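Local coordinates for dipeptide Epimerase (PDB 3KUM), which belongs to the enolase superfamily, pairing an N-terminal capping domain with a TIM-type barrel that holds a magnesium ion, and here binds arginine and tyrosine, at residues Glu17-Ala22 against Asp132-Ile137; Phe155-Ile160 against Asp183-Leu188; Ile211-Gln216 against Asn234-Ala239; Cys288-Met293 against Thr315-Asp320. All blocks are in the same frame, centred on the assembly; numbering follows the deposited sequence.

Interaction 1 of 4, residues Glu17-Ala22 against Asp132-Ile137. With ARG (arginine), chain I; TYR (tyrosine), chain J.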
loop_
_atom_site.group_PDB
_atom_site.type_symbol
_atom_site.label_atom_id
_atom_site.label_comp_id
_atom_site.label_asym_id
_atom_site.label_seq_id
_atom_site.Cartn_x
_atom_site.Cartn_y
_atom_site.Cartn_z
ATOM N N GLU A 17 35.945 5.696 6.384
ATOM C CA GLU A 17 36.159 7.035 6.928
ATOM C C GLU A 17 35.130 7.281 8.028
ATOM O O GLU A 17 34.039 6.709 7.999
ATOM C CB GLU A 17 35.980 8.097 5.833
ATOM C CG GLU A 17 36.796 7.861 4.565
ATOM C CD GLU A 17 36.447 8.840 3.449
ATOM O OE1 GLU A 17 35.247 8.974 3.119
ATOM O OE2 GLU A 17 37.374 9.470 2.892
ATOM N N THR A 18 35.468 8.127 8.996
ATOM C CA THR A 18 34.530 8.449 10.065
ATOM C C THR A 18 33.488 9.409 9.483
ATOM O O THR A 18 33.828 10.477 8.968
ATOM C CB THR A 18 35.240 9.122 11.257
ATOM O OG1 THR A 18 35.867 10.332 10.817
ATOM C CG2 THR A 18 36.293 8.196 11.840
ATOM N N PHE A 19 32.220 9.023 9.560
ATOM C CA PHE A 19 31.138 9.835 9.012
ATOM C C PHE A 19 30.548 10.750 10.080
ATOM O O PHE A 19 30.253 10.310 11.194
ATOM C CB PHE A 19 30.059 8.911 8.435
ATOM C CG PHE A 19 28.920 9.633 7.771
ATOM C CD1 PHE A 19 29.147 10.479 6.688
ATOM C CD2 PHE A 19 27.613 9.447 8.216
ATOM C CE1 PHE A 19 28.088 11.130 6.055
ATOM C CE2 PHE A 19 26.546 10.091 7.591
ATOM C CZ PHE A 19 26.782 10.935 6.507
ATOM N N THR A 20 30.370 12.023 9.735
ATOM C CA THR A 20 29.834 12.997 10.678
ATOM C C THR A 20 28.635 13.802 10.165
ATOM O O THR A 20 28.632 14.289 9.033
ATOM C CB THR A 20 30.937 14.002 11.107
ATOM O OG1 THR A 20 32.017 13.293 11.725
ATOM C CG2 THR A 20 30.378 15.030 12.087
ATOM N N ILE A 21 27.621 13.934 11.018
ATOM C CA ILE A 21 26.422 14.704 10.704
ATOM C C ILE A 21 26.090 15.534 11.941
ATOM O O ILE A 21 26.741 15.395 12.978
ATOM C CB ILE A 21 25.211 13.796 10.349
ATOM C CG1 ILE A 21 24.731 13.027 11.583
ATOM C CG2 ILE A 21 25.602 12.825 9.240
ATOM C CD1 ILE A 21 23.419 12.279 11.355
ATOM N N ALA A 22 25.080 16.388 11.838
ATOM C CA ALA A 22 24.700 17.248 12.950
ATOM C C ALA A 22 24.386 16.494 14.244
ATOM O O ALA A 22 24.597 17.022 15.337
ATOM C CB ALA A 22 23.508 18.103 12.550
ATOM N N ASP A 132 22.464 8.901 -5.111
ATOM C CA ASP A 132 23.382 10.006 -4.908
ATOM C C ASP A 132 24.463 9.405 -4.015
ATOM O O ASP A 132 24.523 8.190 -3.831
ATOM C CB ASP A 132 22.697 11.172 -4.171
ATOM C CG ASP A 132 22.175 10.784 -2.777
ATOM O OD1 ASP A 132 22.748 9.871 -2.144
ATOM O OD2 ASP A 132 21.201 11.414 -2.300
ATOM N N ILE A 133 25.330 10.254 -3.486
ATOM C CA ILE A 133 26.359 9.813 -2.560
ATOM C C ILE A 133 26.448 10.979 -1.598
ATOM O O ILE A 133 26.417 12.141 -2.014
ATOM C CB ILE A 133 27.722 9.544 -3.248
ATOM C CG1 ILE A 133 28.680 8.908 -2.232
ATOM C CG2 ILE A 133 28.313 10.838 -3.797
ATOM C CD1 ILE A 133 29.920 8.275 -2.843
ATOM N N THR A 134 26.517 10.671 -0.309
ATOM C CA THR A 134 26.563 11.702 0.714
ATOM C C THR A 134 27.982 12.169 1.036
ATOM O O THR A 134 28.958 11.448 0.807
ATOM C CB THR A 134 25.885 11.204 2.023
ATOM O OG1 THR A 134 24.571 10.714 1.726
ATOM C CG2 THR A 134 25.759 12.333 3.031
ATOM N N LEU A 135 28.075 13.397 1.537
ATOM C CA LEU A 135 29.340 13.992 1.946
ATOM C C LEU A 135 29.122 14.445 3.383
ATOM O O LEU A 135 28.284 15.307 3.653
ATOM C CB LEU A 135 29.701 15.192 1.057
ATOM C CG LEU A 135 30.021 14.915 -0.415
ATOM C CD1 LEU A 135 30.339 16.220 -1.121
ATOM C CD2 LEU A 135 31.197 13.962 -0.524
ATOM N N GLY A 136 29.864 13.843 4.306
ATOM C CA GLY A 136 29.729 14.186 5.711
ATOM C C GLY A 136 30.281 15.555 6.043
ATOM O O GLY A 136 31.193 16.042 5.374
ATOM N N ILE A 137 29.730 16.166 7.087
ATOM C CA ILE A 137 30.146 17.491 7.522
ATOM C C ILE A 137 31.663 17.579 7.628
ATOM O O ILE A 137 32.318 16.637 8.077
ATOM C CB ILE A 137 29.501 17.855 8.883
ATOM C CG1 ILE A 137 27.974 17.847 8.743
ATOM C CG2 ILE A 137 29.994 19.223 9.353
ATOM C CD1 ILE A 137 27.220 18.136 10.031
HETATM N N ARG I . 23.161 8.822 3.507
HETATM C CA ARG I . 22.975 8.209 4.861
HETATM C C ARG I . 22.339 9.220 5.808
HETATM O O ARG I . 22.551 10.430 5.675
HETATM C CB ARG I . 24.324 7.778 5.438
HETATM C CG ARG I . 25.213 7.054 4.466
HETATM C CD ARG I . 26.645 7.131 4.936
HETATM N NE ARG I . 27.587 6.864 3.859
HETATM C CZ ARG I . 28.880 7.165 3.912
HETATM N NH1 ARG I . 29.381 7.746 4.995
HETATM N NH2 ARG I . 29.671 6.884 2.887
HETATM N N TYR J . 21.567 8.717 6.765
HETATM C CA TYR J . 20.906 9.569 7.746
HETATM C C TYR J . 20.109 10.710 7.117
HETATM O O TYR J . 19.784 10.625 5.910
HETATM C CB TYR J . 21.940 10.140 8.713
HETATM C CG TYR J . 22.635 9.093 9.547
HETATM C CD1 TYR J . 23.989 9.213 9.846
HETATM C CD2 TYR J . 21.942 7.984 10.045
HETATM C CE1 TYR J . 24.642 8.264 10.616
HETATM C CE2 TYR J . 22.589 7.018 10.819
HETATM C CZ TYR J . 23.944 7.169 11.098
HETATM O OH TYR J . 24.624 6.226 11.834
HETATM O OXT TYR J . 19.806 11.671 7.862
HETATM O O HOH W 1 31.970 13.327 8.085
#

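Interaction 2 of 4, residues Phe155-Ile160 against Asp183-Leu188. With TYR (tyrosine), chain J.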
loop_
_atom_site.group_PDB
_atom_site.type_symbol
_atom_site.label_atom_id
_atom_site.label_comp_id
_atom_site.label_asym_id
_atom_site.label_seq_id
_atom_site.Cartn_x
_atom_site.Cartn_y
_atom_site.Cartn_z
ATOM N N PHE A 155 28.872 10.241 -10.285
ATOM C CA PHE A 155 27.725 10.725 -9.526
ATOM C C PHE A 155 27.242 12.091 -9.994
ATOM O O PHE A 155 28.015 13.050 -10.045
ATOM C CB PHE A 155 28.076 10.776 -8.036
ATOM C CG PHE A 155 28.209 9.419 -7.405
ATOM C CD1 PHE A 155 27.093 8.772 -6.874
ATOM C CD2 PHE A 155 29.438 8.766 -7.382
ATOM C CE1 PHE A 155 27.199 7.496 -6.332
ATOM C CE2 PHE A 155 29.556 7.484 -6.842
ATOM C CZ PHE A 155 28.431 6.849 -6.316
ATOM N N ASP A 156 25.958 12.168 -10.330
ATOM C CA ASP A 156 25.347 13.409 -10.787
ATOM C C ASP A 156 24.601 14.122 -9.657
ATOM O O ASP A 156 24.126 15.244 -9.831
ATOM C CB ASP A 156 24.381 13.131 -11.943
ATOM C CG ASP A 156 23.345 12.062 -11.604
ATOM O OD1 ASP A 156 22.687 12.167 -10.544
ATOM O OD2 ASP A 156 23.182 11.115 -12.407
ATOM N N THR A 157 24.494 13.474 -8.502
ATOM C CA THR A 157 23.799 14.073 -7.363
ATOM C C THR A 157 24.598 13.878 -6.079
ATOM O O THR A 157 25.080 12.783 -5.797
ATOM C CB THR A 157 22.398 13.453 -7.165
ATOM O OG1 THR A 157 21.639 13.584 -8.372
ATOM C CG2 THR A 157 21.661 14.154 -6.025
ATOM N N LEU A 158 24.727 14.941 -5.297
ATOM C CA LEU A 158 25.473 14.863 -4.056
ATOM C C LEU A 158 24.615 15.308 -2.880
ATOM O O LEU A 158 23.936 16.331 -2.949
ATOM C CB LEU A 158 26.722 15.744 -4.135
ATOM C CG LEU A 158 27.635 15.575 -5.350
ATOM C CD1 LEU A 158 28.853 16.479 -5.191
ATOM C CD2 LEU A 158 28.065 14.127 -5.490
ATOM N N LYS A 159 24.635 14.524 -1.808
ATOM C CA LYS A 159 23.885 14.869 -0.608
ATOM C C LYS A 159 24.900 15.540 0.312
ATOM O O LYS A 159 25.943 14.963 0.613
ATOM C CB LYS A 159 23.304 13.613 0.053
ATOM C CG LYS A 159 22.483 13.908 1.303
ATOM C CD LYS A 159 21.662 12.704 1.761
ATOM C CE LYS A 159 20.830 13.056 2.986
ATOM N NZ LYS A 159 19.912 11.961 3.403
ATOM N N ILE A 160 24.592 16.758 0.749
ATOM C CA ILE A 160 25.497 17.526 1.597
ATOM C C ILE A 160 24.987 17.767 3.009
ATOM O O ILE A 160 23.933 18.363 3.205
ATOM C CB ILE A 160 25.801 18.903 0.958
ATOM C CG1 ILE A 160 26.393 18.700 -0.440
ATOM C CG2 ILE A 160 26.758 19.699 1.850
ATOM C CD1 ILE A 160 26.499 19.981 -1.252
ATOM N N ASP A 183 25.673 21.326 -13.264
ATOM C CA ASP A 183 24.970 20.196 -13.849
ATOM C C ASP A 183 24.822 19.107 -12.786
ATOM O O ASP A 183 24.124 18.115 -12.989
ATOM C CB ASP A 183 25.734 19.647 -15.057
ATOM C CG ASP A 183 25.728 20.604 -16.235
ATOM O OD1 ASP A 183 24.655 21.176 -16.524
ATOM O OD2 ASP A 183 26.786 20.779 -16.877
ATOM N N ILE A 184 25.481 19.307 -11.649
ATOM C CA ILE A 184 25.420 18.351 -10.547
ATOM C C ILE A 184 24.314 18.781 -9.587
ATOM O O ILE A 184 24.282 19.929 -9.137
ATOM C CB ILE A 184 26.760 18.300 -9.758
ATOM C CG1 ILE A 184 27.934 18.042 -10.709
ATOM C CG2 ILE A 184 26.699 17.212 -8.693
ATOM C CD1 ILE A 184 27.862 16.730 -11.462
ATOM N N LYS A 185 23.402 17.863 -9.279
ATOM C CA LYS A 185 22.308 18.168 -8.362
ATOM C C LYS A 185 22.840 18.155 -6.934
ATOM O O LYS A 185 23.629 17.290 -6.572
ATOM C CB LYS A 185 21.189 17.132 -8.512
ATOM C CG LYS A 185 20.689 16.982 -9.940
ATOM C CD LYS A 185 19.579 15.937 -10.055
ATOM C CE LYS A 185 18.355 16.332 -9.242
ATOM N NZ LYS A 185 17.859 17.683 -9.628
ATOM N N LEU A 186 22.413 19.116 -6.126
ATOM C CA LEU A 186 22.868 19.189 -4.746
ATOM C C LEU A 186 21.718 19.234 -3.754
ATOM O O LEU A 186 20.949 20.194 -3.727
ATOM C CB LEU A 186 23.742 20.432 -4.537
ATOM C CG LEU A 186 25.033 20.561 -5.345
ATOM C CD1 LEU A 186 25.658 21.915 -5.059
ATOM C CD2 LEU A 186 25.994 19.441 -4.981
ATOM N N ARG A 187 21.601 18.192 -2.941
ATOM C CA ARG A 187 20.562 18.142 -1.917
ATOM C C ARG A 187 21.258 18.373 -0.577
ATOM O O ARG A 187 22.368 17.899 -0.366
ATOM C CB ARG A 187 19.845 16.780 -1.942
ATOM C CG ARG A 187 20.769 15.582 -2.108
ATOM C CD ARG A 187 20.002 14.285 -2.421
ATOM N NE ARG A 187 19.077 14.437 -3.546
ATOM C CZ ARG A 187 18.671 13.443 -4.335
ATOM N NH1 ARG A 187 19.101 12.199 -4.146
ATOM N NH2 ARG A 187 17.822 13.695 -5.317
ATOM N N LEU A 188 20.619 19.118 0.318
ATOM C CA LEU A 188 21.221 19.392 1.617
ATOM C C LEU A 188 20.443 18.697 2.724
ATOM O O LEU A 188 19.237 18.482 2.606
ATOM C CB LEU A 188 21.241 20.896 1.897
ATOM C CG LEU A 188 21.754 21.834 0.800
ATOM C CD1 LEU A 188 21.712 23.261 1.326
ATOM C CD2 LEU A 188 23.162 21.453 0.382
HETATM N N TYR J . 21.567 8.717 6.765
HETATM C CA TYR J . 20.906 9.569 7.746
HETATM C C TYR J . 20.109 10.710 7.117
HETATM O O TYR J . 19.784 10.625 5.910
HETATM C CB TYR J . 21.940 10.140 8.713
HETATM C CG TYR J . 22.635 9.093 9.547
HETATM C CD1 TYR J . 23.989 9.213 9.846
HETATM C CD2 TYR J . 21.942 7.984 10.045
HETATM C CE1 TYR J . 24.642 8.264 10.616
HETATM C CE2 TYR J . 22.589 7.018 10.819
HETATM C CZ TYR J . 23.944 7.169 11.098
HETATM O OH TYR J . 24.624 6.226 11.834
HETATM O OXT TYR J . 19.806 11.671 7.862
#

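Interaction 3 of 4, residues Ile211-Gln216 against Asn234-Ala239. With MG (magnesium ion), chain K.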
loop_
_atom_site.group_PDB
_atom_site.type_symbol
_atom_site.label_atom_id
_atom_site.label_comp_id
_atom_site.label_asym_id
_atom_site.label_seq_id
_atom_site.Cartn_x
_atom_site.Cartn_y
_atom_site.Cartn_z
ATOM N N ILE A 211 19.661 24.850 -5.204
ATOM C CA ILE A 211 19.568 23.694 -4.317
ATOM C C ILE A 211 18.350 22.860 -4.698
ATOM O O ILE A 211 17.244 23.387 -4.814
ATOM C CB ILE A 211 19.422 24.132 -2.842
ATOM C CG1 ILE A 211 20.633 24.975 -2.425
ATOM C CG2 ILE A 211 19.256 22.901 -1.948
ATOM C CD1 ILE A 211 21.961 24.263 -2.570
ATOM N N GLU A 212 18.550 21.562 -4.894
ATOM C CA GLU A 212 17.438 20.691 -5.258
ATOM C C GLU A 212 16.399 20.649 -4.144
ATOM O O GLU A 212 15.203 20.791 -4.394
ATOM C CB GLU A 212 17.918 19.274 -5.533
ATOM C CG GLU A 212 16.807 18.369 -6.033
ATOM C CD GLU A 212 17.138 16.909 -5.880
ATOM O OE1 GLU A 212 16.413 16.069 -6.450
ATOM O OE2 GLU A 212 18.123 16.600 -5.182
ATOM N N LEU A 213 16.861 20.460 -2.911
ATOM C CA LEU A 213 15.955 20.393 -1.769
ATOM C C LEU A 213 16.734 20.388 -0.463
ATOM O O LEU A 213 17.924 20.104 -0.451
ATOM C CB LEU A 213 15.100 19.120 -1.860
ATOM C CG LEU A 213 15.856 17.787 -1.965
ATOM C CD1 LEU A 213 16.440 17.396 -0.613
ATOM C CD2 LEU A 213 14.907 16.700 -2.449
ATOM N N VAL A 214 16.043 20.704 0.630
ATOM C CA VAL A 214 16.643 20.716 1.960
ATOM C C VAL A 214 15.899 19.714 2.859
ATOM O O VAL A 214 14.690 19.813 3.049
ATOM C CB VAL A 214 16.574 22.125 2.586
ATOM C CG1 VAL A 214 17.158 22.108 3.997
ATOM C CG2 VAL A 214 17.343 23.110 1.711
ATOM N N GLU A 215 16.651 18.761 3.401
ATOM C CA GLU A 215 16.141 17.696 4.263
ATOM C C GLU A 215 16.144 18.036 5.760
ATOM O O GLU A 215 17.155 18.489 6.308
ATOM C CB GLU A 215 16.983 16.436 4.019
ATOM C CG GLU A 215 16.449 15.150 4.638
ATOM C CD GLU A 215 17.206 13.916 4.156
ATOM O OE1 GLU A 215 17.919 14.011 3.130
ATOM O OE2 GLU A 215 17.079 12.845 4.794
ATOM N N GLN A 216 14.999 17.815 6.402
ATOM C CA GLN A 216 14.805 18.039 7.837
ATOM C C GLN A 216 15.590 19.217 8.425
ATOM O O GLN A 216 16.554 19.024 9.173
ATOM C CB GLN A 216 15.165 16.761 8.612
ATOM C CG GLN A 216 14.578 16.692 10.018
ATOM C CD GLN A 216 13.071 16.520 10.017
ATOM O OE1 GLN A 216 12.535 15.712 9.260
ATOM N NE2 GLN A 216 12.377 17.268 10.876
ATOM N N ASN A 234 10.417 28.614 -1.529
ATOM C CA ASN A 234 9.933 27.915 -2.712
ATOM C C ASN A 234 10.739 26.634 -2.895
ATOM O O ASN A 234 10.316 25.722 -3.611
ATOM C CB ASN A 234 10.054 28.808 -3.956
ATOM C CG ASN A 234 9.427 28.174 -5.197
ATOM O OD1 ASN A 234 10.095 27.475 -5.963
ATOM N ND2 ASN A 234 8.133 28.406 -5.386
ATOM N N THR A 235 11.896 26.579 -2.235
ATOM C CA THR A 235 12.785 25.421 -2.285
ATOM C C THR A 235 12.060 24.187 -1.737
ATOM O O THR A 235 11.209 24.300 -0.850
ATOM C CB THR A 235 14.056 25.664 -1.438
ATOM O OG1 THR A 235 14.734 26.828 -1.922
ATOM C CG2 THR A 235 15.002 24.471 -1.522
ATOM N N THR A 236 12.395 23.017 -2.270
ATOM C CA THR A 236 11.754 21.780 -1.826
ATOM C C THR A 236 12.257 21.309 -0.461
ATOM O O THR A 236 13.455 21.100 -0.260
ATOM C CB THR A 236 11.955 20.649 -2.850
ATOM O OG1 THR A 236 11.367 21.035 -4.101
ATOM C CG2 THR A 236 11.291 19.359 -2.359
ATOM N N ILE A 237 11.322 21.159 0.474
ATOM C CA ILE A 237 11.642 20.707 1.820
ATOM C C ILE A 237 11.231 19.241 2.000
ATOM O O ILE A 237 10.111 18.852 1.664
ATOM C CB ILE A 237 10.924 21.575 2.872
ATOM C CG1 ILE A 237 11.366 23.037 2.720
ATOM C CG2 ILE A 237 11.234 21.069 4.268
ATOM C CD1 ILE A 237 12.870 23.220 2.734
ATOM N N MET A 238 12.158 18.442 2.523
ATOM C CA MET A 238 11.943 17.014 2.757
ATOM C C MET A 238 11.995 16.670 4.239
ATOM O O MET A 238 12.864 17.161 4.970
ATOM C CB MET A 238 13.013 16.200 2.030
ATOM C CG MET A 238 12.951 14.691 2.286
ATOM S SD MET A 238 14.282 13.776 1.464
ATOM C CE MET A 238 13.659 13.691 -0.174
ATOM N N ALA A 239 11.061 15.831 4.679
ATOM C CA ALA A 239 11.020 15.398 6.068
ATOM C C ALA A 239 11.706 14.038 6.189
ATOM O O ALA A 239 11.505 13.149 5.355
ATOM C CB ALA A 239 9.573 15.302 6.550
HETATM MG MG MG K . 18.223 12.983 6.534
HETATM O O HOH W 2 13.882 23.182 -4.780
HETATM O O HOH W 3 17.587 14.408 7.892
#

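Interaction 4 of 4, residues Cys288-Met293 against Thr315-Asp320. With ARG (arginine), chain I.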
loop_
_atom_site.group_PDB
_atom_site.type_symbol
_atom_site.label_atom_id
_atom_site.label_comp_id
_atom_site.label_asym_id
_atom_site.label_seq_id
_atom_site.Cartn_x
_atom_site.Cartn_y
_atom_site.Cartn_z
ATOM N N CYS A 288 8.652 10.425 -2.818
ATOM C CA CYS A 288 9.447 9.839 -1.747
ATOM C C CYS A 288 10.869 9.523 -2.171
ATOM O O CYS A 288 11.126 9.187 -3.325
ATOM C CB CYS A 288 8.800 8.533 -1.255
ATOM S SG CYS A 288 7.241 8.732 -0.365
ATOM N N MET A 289 11.794 9.640 -1.224
ATOM C CA MET A 289 13.186 9.296 -1.474
ATOM C C MET A 289 13.480 8.141 -0.522
ATOM O O MET A 289 13.013 8.137 0.618
ATOM C CB MET A 289 14.135 10.466 -1.159
ATOM C CG MET A 289 15.628 10.084 -1.279
ATOM S SD MET A 289 16.840 11.452 -1.139
ATOM C CE MET A 289 16.835 11.747 0.653
ATOM N N ILE A 290 14.237 7.157 -0.987
ATOM C CA ILE A 290 14.589 6.022 -0.144
ATOM C C ILE A 290 15.985 6.315 0.415
ATOM O O ILE A 290 16.913 6.583 -0.347
ATOM C CB ILE A 290 14.604 4.703 -0.965
ATOM C CG1 ILE A 290 14.957 3.516 -0.070
ATOM C CG2 ILE A 290 15.579 4.814 -2.120
ATOM C CD1 ILE A 290 13.780 2.947 0.716
ATOM N N GLY A 291 16.119 6.286 1.741
ATOM C CA GLY A 291 17.405 6.551 2.368
ATOM C C GLY A 291 17.997 5.348 3.090
ATOM O O GLY A 291 17.553 4.208 2.910
ATOM N N CYS A 292 19.003 5.592 3.923
ATOM C CA CYS A 292 19.637 4.501 4.649
ATOM C C CYS A 292 20.359 5.005 5.881
ATOM O O CYS A 292 20.632 6.200 6.006
ATOM C CB CYS A 292 20.635 3.763 3.749
ATOM S SG CYS A 292 22.063 4.765 3.203
ATOM N N MET A 293 20.654 4.081 6.789
ATOM C CA MET A 293 21.369 4.397 8.020
ATOM C C MET A 293 22.839 4.141 7.726
ATOM O O MET A 293 23.165 3.347 6.844
ATOM C CB MET A 293 20.927 3.467 9.154
ATOM C CG MET A 293 19.442 3.485 9.450
ATOM S SD MET A 293 18.925 5.038 10.150
ATOM C CE MET A 293 18.747 4.605 11.881
ATOM N N THR A 315 11.021 8.456 -6.199
ATOM C CA THR A 315 11.733 9.136 -7.273
ATOM C C THR A 315 13.172 9.552 -7.037
ATOM O O THR A 315 13.822 10.057 -7.952
ATOM C CB THR A 315 10.954 10.382 -7.683
ATOM O OG1 THR A 315 10.845 11.258 -6.553
ATOM C CG2 THR A 315 9.550 9.998 -8.141
ATOM N N ARG A 316 13.658 9.355 -5.816
ATOM C CA ARG A 316 15.031 9.708 -5.466
ATOM C C ARG A 316 15.602 8.613 -4.576
ATOM O O ARG A 316 14.866 7.967 -3.833
ATOM C CB ARG A 316 15.073 11.041 -4.712
ATOM C CG ARG A 316 14.635 12.258 -5.510
ATOM C CD ARG A 316 14.709 13.502 -4.633
ATOM N NE ARG A 316 14.441 14.746 -5.354
ATOM C CZ ARG A 316 13.247 15.317 -5.473
ATOM N NH1 ARG A 316 12.174 14.764 -4.921
ATOM N NH2 ARG A 316 13.129 16.468 -6.131
ATOM N N ALA A 317 16.914 8.413 -4.642
ATOM C CA ALA A 317 17.557 7.388 -3.831
ATOM C C ALA A 317 18.863 7.844 -3.196
ATOM O O ALA A 317 19.705 8.472 -3.847
ATOM C CB ALA A 317 17.802 6.145 -4.666
ATOM N N ASP A 318 19.014 7.516 -1.916
ATOM C CA ASP A 318 20.207 7.833 -1.137
ATOM C C ASP A 318 20.628 6.514 -0.486
ATOM O O ASP A 318 20.481 6.322 0.720
ATOM C CB ASP A 318 19.878 8.889 -0.072
ATOM C CG ASP A 318 21.060 9.194 0.838
ATOM O OD1 ASP A 318 22.210 9.127 0.359
ATOM O OD2 ASP A 318 20.837 9.515 2.026
ATOM N N LEU A 319 21.134 5.607 -1.316
ATOM C CA LEU A 319 21.562 4.281 -0.880
ATOM C C LEU A 319 23.063 4.135 -1.098
ATOM O O LEU A 319 23.509 3.417 -1.995
ATOM C CB LEU A 319 20.800 3.214 -1.678
ATOM C CG LEU A 319 19.275 3.334 -1.604
ATOM C CD1 LEU A 319 18.612 2.268 -2.468
ATOM C CD2 LEU A 319 18.834 3.208 -0.157
ATOM N N ASP A 320 23.831 4.804 -0.246
ATOM C CA ASP A 320 25.289 4.823 -0.340
ATOM C C ASP A 320 26.017 4.188 0.845
ATOM O O ASP A 320 27.222 4.391 1.015
ATOM C CB ASP A 320 25.748 6.272 -0.474
ATOM C CG ASP A 320 25.314 7.122 0.702
ATOM O OD1 ASP A 320 24.392 6.701 1.438
ATOM O OD2 ASP A 320 25.881 8.219 0.884
HETATM N N ARG I . 23.161 8.822 3.507
HETATM C CA ARG I . 22.975 8.209 4.861
HETATM C C ARG I . 22.339 9.220 5.808
HETATM O O ARG I . 22.551 10.430 5.675
HETATM C CB ARG I . 24.324 7.778 5.438
HETATM C CG ARG I . 25.213 7.054 4.466
HETATM C CD ARG I . 26.645 7.131 4.936
HETATM N NE ARG I . 27.587 6.864 3.859
HETATM C CZ ARG I . 28.880 7.165 3.912
HETATM N NH1 ARG I . 29.381 7.746 4.995
HETATM N NH2 ARG I . 29.671 6.884 2.887
HETATM O O HOH W 4 19.014 8.697 3.893
#

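Interaction 1 of 4, residues Glu17-Ala22 against Asp132-Ile137
F19 reaches from the N-terminal domain to the barrel strand 128-135 and can be followed outward atom by atom. Its CB already lies near NH1 of the bound arginine, which sits over one ring face and comes within 3.2 Å of CD1. With CG anti to the backbone N (chi1 -177°), the ring reaches segment 132-137 with its CE1 and CZ corner: CE1 meets G136 CA at 3.5 Å, and CZ ends 3.9 Å from T134 CG2, the two side chains crossing at about a right angle. CE2 is 3.5 Å from CD1 of the bound tyrosine, which lies at the ring edge, while CD of the arginine stands over the ring centre. One residue further along each segment, I137 N donates to T20 O (2.9 Å), and I137 CD1 packs against the backbone at A22 N (3.3 Å). T134 OG1 accepts a weak bond from the arginine N. The chemistry implies a mixed pocket wall: an aromatic face under the arginine's aliphatic CD and its NH1, and a hydroxyl at the arginine's amino end.

Interaction 2 of 4, residues Phe155-Ile160 against Asp183-Leu188
T157 and R187 meet at about a right angle on one face of the parallel pair 157-160 and 185-188. The methyl CG2 of T157 stands over the centre of one guanidinium face, 3.5 Å from R187 CZ. In R187, CG between the backbone N and the carbonyl carbon (chi1 43°), together with a bend at chi3, lays the guanidinium under that methyl. In T157, CG2 is anti to the backbone N, while OG1 lies beside that N, donates to D156 OD1 (2.8 Å) and brushes the aliphatic CD of K185. K159 crosses R187 more or less perpendicularly, CB to CG, and then runs on fully extended until NZ donates to O of the bound tyrosine at 2.8 Å.

On the opposite face the branched side chains lie differently. L158 and L186 run side by side and point the same way, as do I160 and L188, whose CB and CD2 are 3.7 Å apart. L186 CD2 also touches I160 CD1, and helices 140-153 and 166-180 cover this layer. Between the faces, four backbone bonds alternate from strand to strand, I160 N to R187 O being the shortest at 2.7 Å.

The pair thus separates its chemistry by face: hydrocarbon toward the helices, charge toward the barrel interior. There K159 is paired with E215 and D318, and R187 with D132 and E212, two carboxylates that probably hold its guanidinium in place.

Interaction 3 of 4, residues Ile211-Gln216 against Asn234-Ala239
Three backbone hydrogen bonds join V214 and Q216 to the strand 236-239: V214 N to T236 O, M238 N to V214 O (2.9 Å, 171° at the hydrogen), and Q216 N to M238 O. Water extends the pairing at one end, donating to E212 O and accepting from T236 N.

Side-chain packing covers both faces. M238 runs alongside E215, its SD 4.0 Å from E215 CD, and then bends at chi3 (-79°) to bring CE into apolar contact with L213 CD2. On the other face the apolar pair is V214 CB and I237 CD1, 3.9 Å apart, with helix 223-232 packed against I237.

The extended chain of E215 carries OE2 to the magnesium ion (2.1 Å), whose other ligands include D189, D240 and a water; OE1 is engaged separately, in a salt bridge with K159 NZ.

Strands 213-215 and 236-239, joined through helix 223-232, form a beta-alpha-beta unit, and E215 at a strand's C-terminal end helps build the magnesium site characteristic of enolase-superfamily barrels.

Interaction 4 of 4, residues Cys288-Met293 against Thr315-Asp320
With CG anti to the backbone N in both M289 (chi1 174°) and D318 (chi1 176°), these side chains slant past each other, M289 SD to D318 CB at 4.1 Å, inside a TIM-type barrel. Strands 287-290 and 314-317, joined through helix 298-310, are a beta-alpha-beta unit of that barrel. M289 first crosses R316 at about a right angle, its CG 3.6 Å from R316 CB; the guanidinium of R316 then leads away to a salt bridge with E212. On the reverse face I290 rests its CG2 on A317 CB and its CG1 on L319 CD2, and helix 298-310 covers this hydrocarbon layer.

The backbone is held by I290 N to R316 O and by D318 N to I290 O (2.8 Å, 163° at the hydrogen), with a weaker link from T315 N to C288 O. Past the strand ends, the chains line the ligand site. D318 OD2 accepts from N of the bound arginine at 2.8 Å, from a water that also accepts from C292 N, and from K159 NZ; three donors thus converge on this oxygen. D320 OD2 is anchored by T134 N, while its other oxygen, OD1, takes a second bond from the arginine N at 3.2 Å.

Overall arrangement
Along the chain each contact is complete before the next begins, and all reach the same barrel sheet, their centres about 12 to 18 Å apart. Interaction 1 attaches the N-terminal domain to strand 128-135, the neighbour of strand 157-161 in interaction 2; strand 185-189 in turn adjoins strand 213-215 of interaction 3. Interaction 4, at strands 287-290 and 314-317, closes the ring through a backbone bond between A317 and D132. Across the interior, salt bridges tie interaction 2 to each of the others, whereas interactions 1 and 3 stay about 7 Å apart at their nearest atoms. The barrel holds the magnesium ion, and barrel and N-terminal domain together contact the arginine and tyrosine.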